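Local coordinates for protein DNA-entry nuclease (Competence-specific nuclease) (Streptococcus agalactiae ILRI112, PDB 4QH0) that probably cuts DNA without sequence preference, as a competence-linked nuclease of the His-Me finger clan, at residues V47-Y52 with N67-R72; N167-Y172 with K194-T199. The protein carries 1 engineered substitution. All coordinates share one frame; numbering follows the deposited sequence. Where two conformers were deposited one is given.

Contact 1 of 2, residues V47-Y52 with N67-R72; sequences VNVKAY and NAMLDR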
ATOM      1  N   VAL A  47       9.562   8.848 -20.534  1.00 37.50           N
ATOM      2  CA  VAL A  47       9.587   7.793 -21.544  1.00 42.29           C
ATOM      3  C   VAL A  47      10.813   6.886 -21.447  1.00 39.86           C
ATOM      4  O   VAL A  47      10.770   5.732 -21.876  1.00 36.12           O
ATOM      5  CB  VAL A  47       9.565   8.389 -22.971  1.00 47.84           C
ATOM      6  CG1 VAL A  47       8.238   9.075 -23.249  1.00 47.61           C
ATOM      7  CG2 VAL A  47      10.723   9.362 -23.162  1.00 48.69           C
ATOM      8  N   ASN A  48      11.897   7.406 -20.877  1.00 32.43           N
ATOM      9  CA  ASN A  48      13.192   6.742 -20.952  1.00 33.11           C
ATOM     10  C   ASN A  48      13.549   5.828 -19.781  1.00 36.59           C
ATOM     11  O   ASN A  48      14.650   5.272 -19.750  1.00 44.89           O
ATOM     12  CB  ASN A  48      14.303   7.778 -21.157  1.00 44.99           C
ATOM     13  CG  ASN A  48      14.791   7.829 -22.589  1.00 44.83           C
ATOM     14  OD1 ASN A  48      15.598   7.001 -23.009  1.00 54.56           O
ATOM     15  ND2 ASN A  48      14.305   8.803 -23.350  1.00 46.12           N
ATOM     16  N   VAL A  49      12.621   5.672 -18.839  0.80 33.48           N
ATOM     17  CA  VAL A  49      12.801   4.743 -17.726  0.80 35.01           C
ATOM     18  C   VAL A  49      12.156   3.404 -18.064  0.80 32.75           C
ATOM     19  O   VAL A  49      10.978   3.342 -18.410  0.80 29.19           O
ATOM     20  CB  VAL A  49      12.186   5.292 -16.423  0.80 33.06           C
ATOM     21  CG1 VAL A  49      12.301   4.273 -15.288  0.80 32.61           C
ATOM     22  CG2 VAL A  49      12.868   6.584 -16.028  0.80 34.90           C
ATOM     23  N   LYS A  50      12.937   2.331 -17.961  1.00 33.14           N
ATOM     24  CA  LYS A  50      12.438   0.998 -18.253  1.00 30.92           C
ATOM     25  C   LYS A  50      11.565   0.544 -17.098  1.00 27.34           C
ATOM     26  O   LYS A  50      11.714   1.032 -15.979  1.00 28.42           O
ATOM     27  CB  LYS A  50      13.620   0.045 -18.424  1.00 27.56           C
ATOM     28  CG  LYS A  50      13.305  -1.278 -19.104  1.00 38.69           C
ATOM     29  CD  LYS A  50      14.578  -2.097 -19.292  1.00 41.43           C
ATOM     30  CE  LYS A  50      14.361  -3.310 -20.176  1.00 42.47           C
ATOM     31  NZ  LYS A  50      15.636  -4.053 -20.375  1.00 38.81           N
ATOM     32  N   ALA A  51      10.649  -0.380 -17.364  1.00 27.77           N
ATOM     33  CA  ALA A  51       9.818  -0.933 -16.304  1.00 24.41           C
ATOM     34  C   ALA A  51      10.714  -1.554 -15.244  1.00 15.91           C
ATOM     35  O   ALA A  51      11.729  -2.166 -15.568  1.00 18.43           O
ATOM     36  CB  ALA A  51       8.857  -1.969 -16.865  1.00 26.83           C
ATOM     37  N   TYR A  52      10.348  -1.381 -13.979  1.00 16.22           N
ATOM     38  CA  TYR A  52      11.152  -1.913 -12.888  1.00 18.94           C
ATOM     39  C   TYR A  52      10.402  -1.869 -11.561  1.00 15.35           C
ATOM     40  O   TYR A  52       9.343  -1.256 -11.455  1.00 19.82           O
ATOM     41  CB  TYR A  52      12.458  -1.124 -12.761  1.00 21.89           C
ATOM     42  CG  TYR A  52      12.321   0.157 -11.969  1.00 23.00           C
ATOM     43  CD1 TYR A  52      11.700   1.271 -12.516  1.00 18.77           C
ATOM     44  CD2 TYR A  52      12.814   0.252 -10.675  1.00 26.74           C
ATOM     45  CE1 TYR A  52      11.572   2.441 -11.796  1.00 24.15           C
ATOM     46  CE2 TYR A  52      12.692   1.419  -9.950  1.00 21.15           C
ATOM     47  CZ  TYR A  52      12.068   2.509 -10.513  1.00 23.16           C
ATOM     48  OH  TYR A  52      11.946   3.677  -9.794  1.00 25.53           O
ATOM     49  N   ASN A  67       9.531   1.940  -5.193  1.00 21.06           N
ATOM     50  CA  ASN A  67       9.356   2.631  -6.466  1.00 20.52           C
ATOM     51  C   ASN A  67       9.210   1.654  -7.618  1.00 17.23           C
ATOM     52  O   ASN A  67       9.776   0.563  -7.599  1.00 20.92           O
ATOM     53  CB  ASN A  67      10.543   3.551  -6.751  1.00 22.46           C
ATOM     54  CG  ASN A  67      10.458   4.861  -6.003  1.00 17.24           C
ATOM     55  OD1 ASN A  67       9.774   5.786  -6.436  1.00 21.47           O
ATOM     56  ND2 ASN A  67      11.159   4.952  -4.881  1.00 18.11           N
ATOM     57  N   ALA A  68       8.457   2.060  -8.632  1.00 19.03           N
ATOM     58  CA  ALA A  68       8.279   1.233  -9.814  1.00 24.83           C
ATOM     59  C   ALA A  68       7.877   2.062 -11.026  1.00 19.52           C
ATOM     60  O   ALA A  68       7.307   3.145 -10.892  1.00 23.96           O
ATOM     61  CB  ALA A  68       7.237   0.159  -9.543  1.00 17.48           C
ATOM     62  N   MET A  69       8.212   1.547 -12.205  1.00 18.23           N
ATOM     63  CA  MET A  69       7.648   2.025 -13.459  1.00 18.94           C
ATOM     64  C   MET A  69       6.891   0.852 -14.059  1.00 19.43           C
ATOM     65  O   MET A  69       7.463  -0.213 -14.284  1.00 18.68           O
ATOM     66  CB  MET A  69       8.739   2.493 -14.421  1.00 22.13           C
ATOM     67  CG  MET A  69       8.192   3.164 -15.678  1.00 24.00           C
ATOM     68  SD  MET A  69       7.402   4.737 -15.300  1.00 28.93           S
ATOM     69  CE  MET A  69       7.178   5.436 -16.931  1.00 36.79           C
ATOM     70  N   LEU A  70       5.604   1.055 -14.311  1.00 20.79           N
ATOM     71  CA  LEU A  70       4.708  -0.041 -14.646  1.00 23.21           C
ATOM     72  C   LEU A  70       4.271   0.002 -16.098  1.00 19.99           C
ATOM     73  O   LEU A  70       3.818   1.036 -16.583  1.00 25.18           O
ATOM     74  CB  LEU A  70       3.471   0.018 -13.750  1.00 22.38           C
ATOM     75  CG  LEU A  70       3.719   0.024 -12.243  1.00 18.71           C
ATOM     76  CD1 LEU A  70       2.392   0.127 -11.512  1.00 19.57           C
ATOM     77  CD2 LEU A  70       4.481  -1.218 -11.806  1.00 17.59           C
ATOM     78  N   ASP A  71       4.414  -1.127 -16.786  1.00 19.80           N
ATOM     79  CA  ASP A  71       3.837  -1.298 -18.115  1.00 19.35           C
ATOM     80  C   ASP A  71       3.559  -2.777 -18.388  1.00 21.18           C
ATOM     81  O   ASP A  71       3.633  -3.604 -17.482  1.00 21.16           O
ATOM     82  CB  ASP A  71       4.728  -0.676 -19.202  1.00 19.89           C
ATOM     83  CG  ASP A  71       6.113  -1.297 -19.269  1.00 26.17           C
ATOM     84  OD1 ASP A  71       6.270  -2.489 -18.936  1.00 23.26           O
ATOM     85  OD2 ASP A  71       7.055  -0.581 -19.672  1.00 29.12           O
ATOM     86  N   ARG A  72       3.248  -3.106 -19.635  1.00 22.79           N
ATOM     87  CA  ARG A  72       2.813  -4.455 -19.977  1.00 19.84           C
ATOM     88  C   ARG A  72       3.946  -5.482 -19.960  1.00 22.68           C
ATOM     89  O   ARG A  72       3.687  -6.683 -20.014  1.00 24.47           O
ATOM     90  CB  ARG A  72       2.118  -4.455 -21.343  1.00 23.58           C
ATOM     91  CG  ARG A  72       0.688  -3.923 -21.311  1.00 22.09           C
ATOM     92  CD  ARG A  72       0.111  -3.782 -22.709  1.00 21.92           C
ATOM     93  NE  ARG A  72      -1.335  -3.583 -22.686  1.00 20.81           N
ATOM     94  CZ  ARG A  72      -2.087  -3.410 -23.768  1.00 23.77           C
ATOM     95  NH1 ARG A  72      -1.539  -3.407 -24.976  1.00 24.47           N
ATOM     96  NH2 ARG A  72      -3.395  -3.242 -23.644  1.00 25.43           N
TER
HETATM   97  O   HOH W   1       9.614  -0.929 -20.181  1.00 25.23           O
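Y52 and M69 face each other as an antiparallel hydrogen-bonded pair, and this pair is the heart of the tight part of the contact. Y52 N gives its hydrogen to M69 O at 3.1 Å, and M69 N returns the bond to Y52 O. With chi1 at 83°, the phenol swings back over the neighbouring strand: A68 CA sits over one ring face, 4.2 Å from the centroid, in a CH-pi contact, and the hydroxyl OH reaches N67 CB at 3.4 Å. The M69 side chain runs across that of Y52 at about a right angle, its CB 3.7 Å from Y52 CD1. Buried A51 belongs to the same close packing, its CB 3.4 Å from both M69 O and D71 OD1. The solvent side is looser. There a water accepts from A51 N while donating to D71 OD2 at 2.6 Å, and K50 touches M69 CB through its carbonyl O while its exposed side chain points away. The D71 carboxylate is not held by water alone: R169 forms a salt bridge with OD2, and T73 bonds OD1. A loop thus turns into the short outermost strand 52-54 of an antiparallel sheet.

Contact 2 of 2, residues N167-Y172 with K194-T199; sequences NKRVRY and KSQDGT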
ATOM      1  N   ASN A 167      -2.529   0.194 -22.033  1.00 19.05           N
ATOM      2  CA  ASN A 167      -1.212   0.476 -22.595  1.00 24.10           C
ATOM      3  C   ASN A 167      -0.646   1.833 -22.169  1.00 28.28           C
ATOM      4  O   ASN A 167       0.061   2.495 -22.932  1.00 31.60           O
ATOM      5  CB  ASN A 167      -1.255   0.371 -24.120  1.00 23.27           C
ATOM      6  CG  ASN A 167       0.123   0.333 -24.740  1.00 23.24           C
ATOM      7  OD1 ASN A 167       1.016  -0.362 -24.256  1.00 26.97           O
ATOM      8  ND2 ASN A 167       0.312   1.103 -25.801  1.00 25.98           N
ATOM      9  N   LYS A 168      -0.960   2.245 -20.947  1.00 27.99           N
ATOM     10  CA  LYS A 168      -0.344   3.429 -20.363  1.00 22.48           C
ATOM     11  C   LYS A 168       0.808   2.994 -19.476  1.00 24.96           C
ATOM     12  O   LYS A 168       0.737   1.955 -18.819  1.00 27.46           O
ATOM     13  CB  LYS A 168      -1.355   4.227 -19.544  1.00 26.75           C
ATOM     14  CG  LYS A 168      -2.516   4.764 -20.355  1.00 27.95           C
ATOM     15  CD  LYS A 168      -3.491   5.532 -19.479  1.00 24.38           C
ATOM     16  CE  LYS A 168      -4.678   6.048 -20.273  1.00 35.94           C
ATOM     17  NZ  LYS A 168      -5.673   6.720 -19.394  1.00 44.12           N
ATOM     18  N   ARG A 169       1.877   3.786 -19.475  1.00 24.35           N
ATOM     19  CA  ARG A 169       3.013   3.555 -18.588  1.00 22.32           C
ATOM     20  C   ARG A 169       2.854   4.430 -17.351  1.00 25.05           C
ATOM     21  O   ARG A 169       2.654   5.638 -17.465  1.00 27.54           O
ATOM     22  CB  ARG A 169       4.327   3.874 -19.303  1.00 23.56           C
ATOM     23  CG  ARG A 169       4.429   3.254 -20.686  1.00 26.07           C
ATOM     24  CD  ARG A 169       5.847   3.307 -21.242  1.00 30.55           C
ATOM     25  NE  ARG A 169       6.754   2.421 -20.512  1.00 34.40           N
ATOM     26  CZ  ARG A 169       7.837   2.806 -19.841  1.00 30.91           C
ATOM     27  NH1 ARG A 169       8.200   4.082 -19.784  1.00 29.21           N
ATOM     28  NH2 ARG A 169       8.573   1.893 -19.223  1.00 30.91           N
ATOM     29  N   VAL A 170       2.950   3.815 -16.177  1.00 22.15           N
ATOM     30  CA  VAL A 170       2.626   4.481 -14.920  1.00 22.66           C
ATOM     31  C   VAL A 170       3.800   4.454 -13.949  1.00 22.14           C
ATOM     32  O   VAL A 170       4.255   3.388 -13.541  1.00 23.32           O
ATOM     33  CB  VAL A 170       1.405   3.814 -14.251  1.00 23.00           C
ATOM     34  CG1 VAL A 170       1.065   4.494 -12.928  1.00 18.05           C
ATOM     35  CG2 VAL A 170       0.210   3.856 -15.184  1.00 18.05           C
ATOM     36  N   ARG A 171       4.289   5.636 -13.591  1.00 19.79           N
ATOM     37  CA  ARG A 171       5.269   5.758 -12.521  1.00 20.19           C
ATOM     38  C   ARG A 171       4.527   5.639 -11.200  1.00 20.37           C
ATOM     39  O   ARG A 171       3.473   6.245 -11.015  1.00 18.54           O
ATOM     40  CB  ARG A 171       6.003   7.095 -12.607  1.00 23.58           C
ATOM     41  CG  ARG A 171       7.161   7.234 -11.634  1.00 18.84           C
ATOM     42  CD  ARG A 171       8.282   6.251 -11.930  1.00 23.09           C
ATOM     43  NE  ARG A 171       9.483   6.577 -11.167  1.00 21.77           N
ATOM     44  CZ  ARG A 171       9.649   6.311  -9.874  1.00 25.53           C
ATOM     45  NH1 ARG A 171       8.692   5.703  -9.184  1.00 24.20           N
ATOM     46  NH2 ARG A 171      10.776   6.654  -9.268  1.00 22.91           N
ATOM     47  N   TYR A 172       5.090   4.864 -10.283  1.00 21.67           N
ATOM     48  CA  TYR A 172       4.362   4.426  -9.105  1.00 18.59           C
ATOM     49  C   TYR A 172       5.278   4.424  -7.892  1.00 16.58           C
ATOM     50  O   TYR A 172       6.445   4.047  -7.985  1.00 17.79           O
ATOM     51  CB  TYR A 172       3.814   3.021  -9.376  1.00 21.40           C
ATOM     52  CG  TYR A 172       2.813   2.480  -8.372  1.00 19.06           C
ATOM     53  CD1 TYR A 172       1.745   3.248  -7.926  1.00 19.84           C
ATOM     54  CD2 TYR A 172       2.918   1.176  -7.910  1.00 20.09           C
ATOM     55  CE1 TYR A 172       0.828   2.740  -7.023  1.00 19.40           C
ATOM     56  CE2 TYR A 172       2.007   0.659  -7.011  1.00 21.90           C
ATOM     57  CZ  TYR A 172       0.964   1.441  -6.574  1.00 22.87           C
ATOM     58  OH  TYR A 172       0.062   0.913  -5.679  1.00 23.29           O
ATOM     59  N   LYS A 194       1.444   8.374 -11.437  1.00 22.36           N
ATOM     60  CA  LYS A 194       1.268   9.291 -12.556  1.00 23.72           C
ATOM     61  C   LYS A 194       1.555   8.577 -13.870  1.00 22.32           C
ATOM     62  O   LYS A 194       2.641   8.036 -14.061  1.00 22.57           O
ATOM     63  CB  LYS A 194       2.175  10.515 -12.414  1.00 27.70           C
ATOM     64  CG  LYS A 194       1.810  11.658 -13.364  1.00 30.93           C
ATOM     65  CD  LYS A 194       2.727  12.868 -13.209  1.00 30.14           C
ATOM     66  CE  LYS A 194       2.596  13.516 -11.836  1.00 35.21           C
ATOM     67  NZ  LYS A 194       3.516  14.677 -11.640  1.00 26.71           N
ATOM     68  N   SER A 195       0.573   8.569 -14.765  1.00 27.57           N
ATOM     69  CA  SER A 195       0.750   7.982 -16.087  1.00 23.83           C
ATOM     70  C   SER A 195       1.540   8.933 -16.977  1.00 31.17           C
ATOM     71  O   SER A 195       1.699  10.109 -16.653  1.00 30.62           O
ATOM     72  CB  SER A 195      -0.603   7.663 -16.725  1.00 22.72           C
ATOM     73  OG  SER A 195      -1.394   8.827 -16.880  1.00 29.10           O
ATOM     74  N   GLN A 196       2.038   8.418 -18.095  1.00 30.13           N
ATOM     75  CA  GLN A 196       2.851   9.210 -19.008  1.00 29.47           C
ATOM     76  C   GLN A 196       2.023  10.321 -19.641  1.00 28.59           C
ATOM     77  O   GLN A 196       2.500  11.441 -19.811  1.00 33.36           O
ATOM     78  CB  GLN A 196       3.441   8.312 -20.096  1.00 35.43           C
ATOM     79  CG  GLN A 196       4.445   8.998 -21.002  1.00 42.40           C
ATOM     80  CD  GLN A 196       4.776   8.168 -22.225  1.00 46.67           C
ATOM     81  OE1 GLN A 196       4.801   6.937 -22.168  1.00 34.16           O
ATOM     82  NE2 GLN A 196       5.023   8.839 -23.345  1.00 51.26           N
ATOM     83  N   ASP A 197       0.778  10.004 -19.984  1.00 30.54           N
ATOM     84  CA  ASP A 197      -0.115  10.975 -20.605  1.00 33.11           C
ATOM     85  C   ASP A 197      -0.849  11.829 -19.569  1.00 33.84           C
ATOM     86  O   ASP A 197      -1.685  12.657 -19.924  1.00 34.25           O
ATOM     87  CB  ASP A 197      -1.122  10.270 -21.522  1.00 37.79           C
ATOM     88  CG  ASP A 197      -1.911   9.188 -20.810  1.00 34.47           C
ATOM     89  OD1 ASP A 197      -2.213   9.349 -19.609  1.00 30.33           O
ATOM     90  OD2 ASP A 197      -2.231   8.169 -21.457  1.00 44.76           O
ATOM     91  N   GLY A 198      -0.549  11.603 -18.292  1.00 30.49           N
ATOM     92  CA  GLY A 198      -1.055  12.440 -17.218  1.00 25.76           C
ATOM     93  C   GLY A 198      -2.511  12.225 -16.845  1.00 24.38           C
ATOM     94  O   GLY A 198      -3.006  12.862 -15.916  1.00 31.23           O
ATOM     95  N   THR A 199      -3.200  11.337 -17.554  1.00 31.39           N
ATOM     96  CA  THR A 199      -4.624  11.105 -17.310  1.00 28.64           C
ATOM     97  C   THR A 199      -4.871  10.472 -15.949  1.00 27.16           C
ATOM     98  O   THR A 199      -5.900  10.714 -15.321  1.00 26.64           O
ATOM     99  CB  THR A 199      -5.244  10.187 -18.373  1.00 29.14           C
ATOM    100  OG1 THR A 199      -4.402   9.046 -18.575  1.00 31.53           O
ATOM    101  CG2 THR A 199      -5.416  10.921 -19.682  1.00 33.27           C
TER
HETATM  102  O   HOH W   2       6.527   6.471 -20.403  1.00 33.30           O
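The open end of a long antiparallel beta hairpin, strands 170-177 and 188-195, is where these segments meet, and a type I turn from S195 to G198 leads the second strand out. R171 and K194 form the hydrogen-bonded pair: R171 N reaches K194 O at 2.9 Å, and K194 N returns to R171 O at 3.0 Å. V170 and S195 make the next, non-hydrogen-bonded pair, with V170 CG2 against S195 CB on the face that V170 turns to helix 153-164. The ladder then gains one more backbone bond at the turn, Q196 N to R169 O, bent at the hydrogen (130°). A water joins R169 NH1, at the edge of the guanidinium and in its plane, to Q196 OE1; NH2 of the same arginine, besides its tie to D71, also bonds V49 O. In the turn, D197 OD1 closes an Asx turn by accepting from T199 N, while S195 OG comes to it from the opposite face of the carboxylate. K168 runs across this turn, extended beyond CG (chi2 179°), which carries its methylenes past the carboxylate, with CE 3.4 Å from D197 OD2. The ammonium stays 4.3 Å from D197 OD2, too far for a salt bridge, and K168 NZ instead donates to T199 OG1 at 2.8 Å.

Contacts 1 and 2 illustrate how neighbouring strands of one sheet are drawn from separate parts of the chain. Their centres lie about 10 Å apart, and both segments of 47-52/67-72 come earlier in the chain than either of 167-172/194-199. Both contacts belong to the same seven-stranded antiparallel sheet, in which strand 66-70 of contact 1 neighbours strand 170-177 of contact 2. Probable hydrogen bonds between them, L70 N to V170 O and A68 O to Y172 N, would carry the ladder on from strand 52-54 through to 188-195. Loops add to the join, with V47 packed on Q196. Early and late parts of the nuclease chain are thereby united in one sheet, and each contact's centre lies about 18 Å from the centre of the chain.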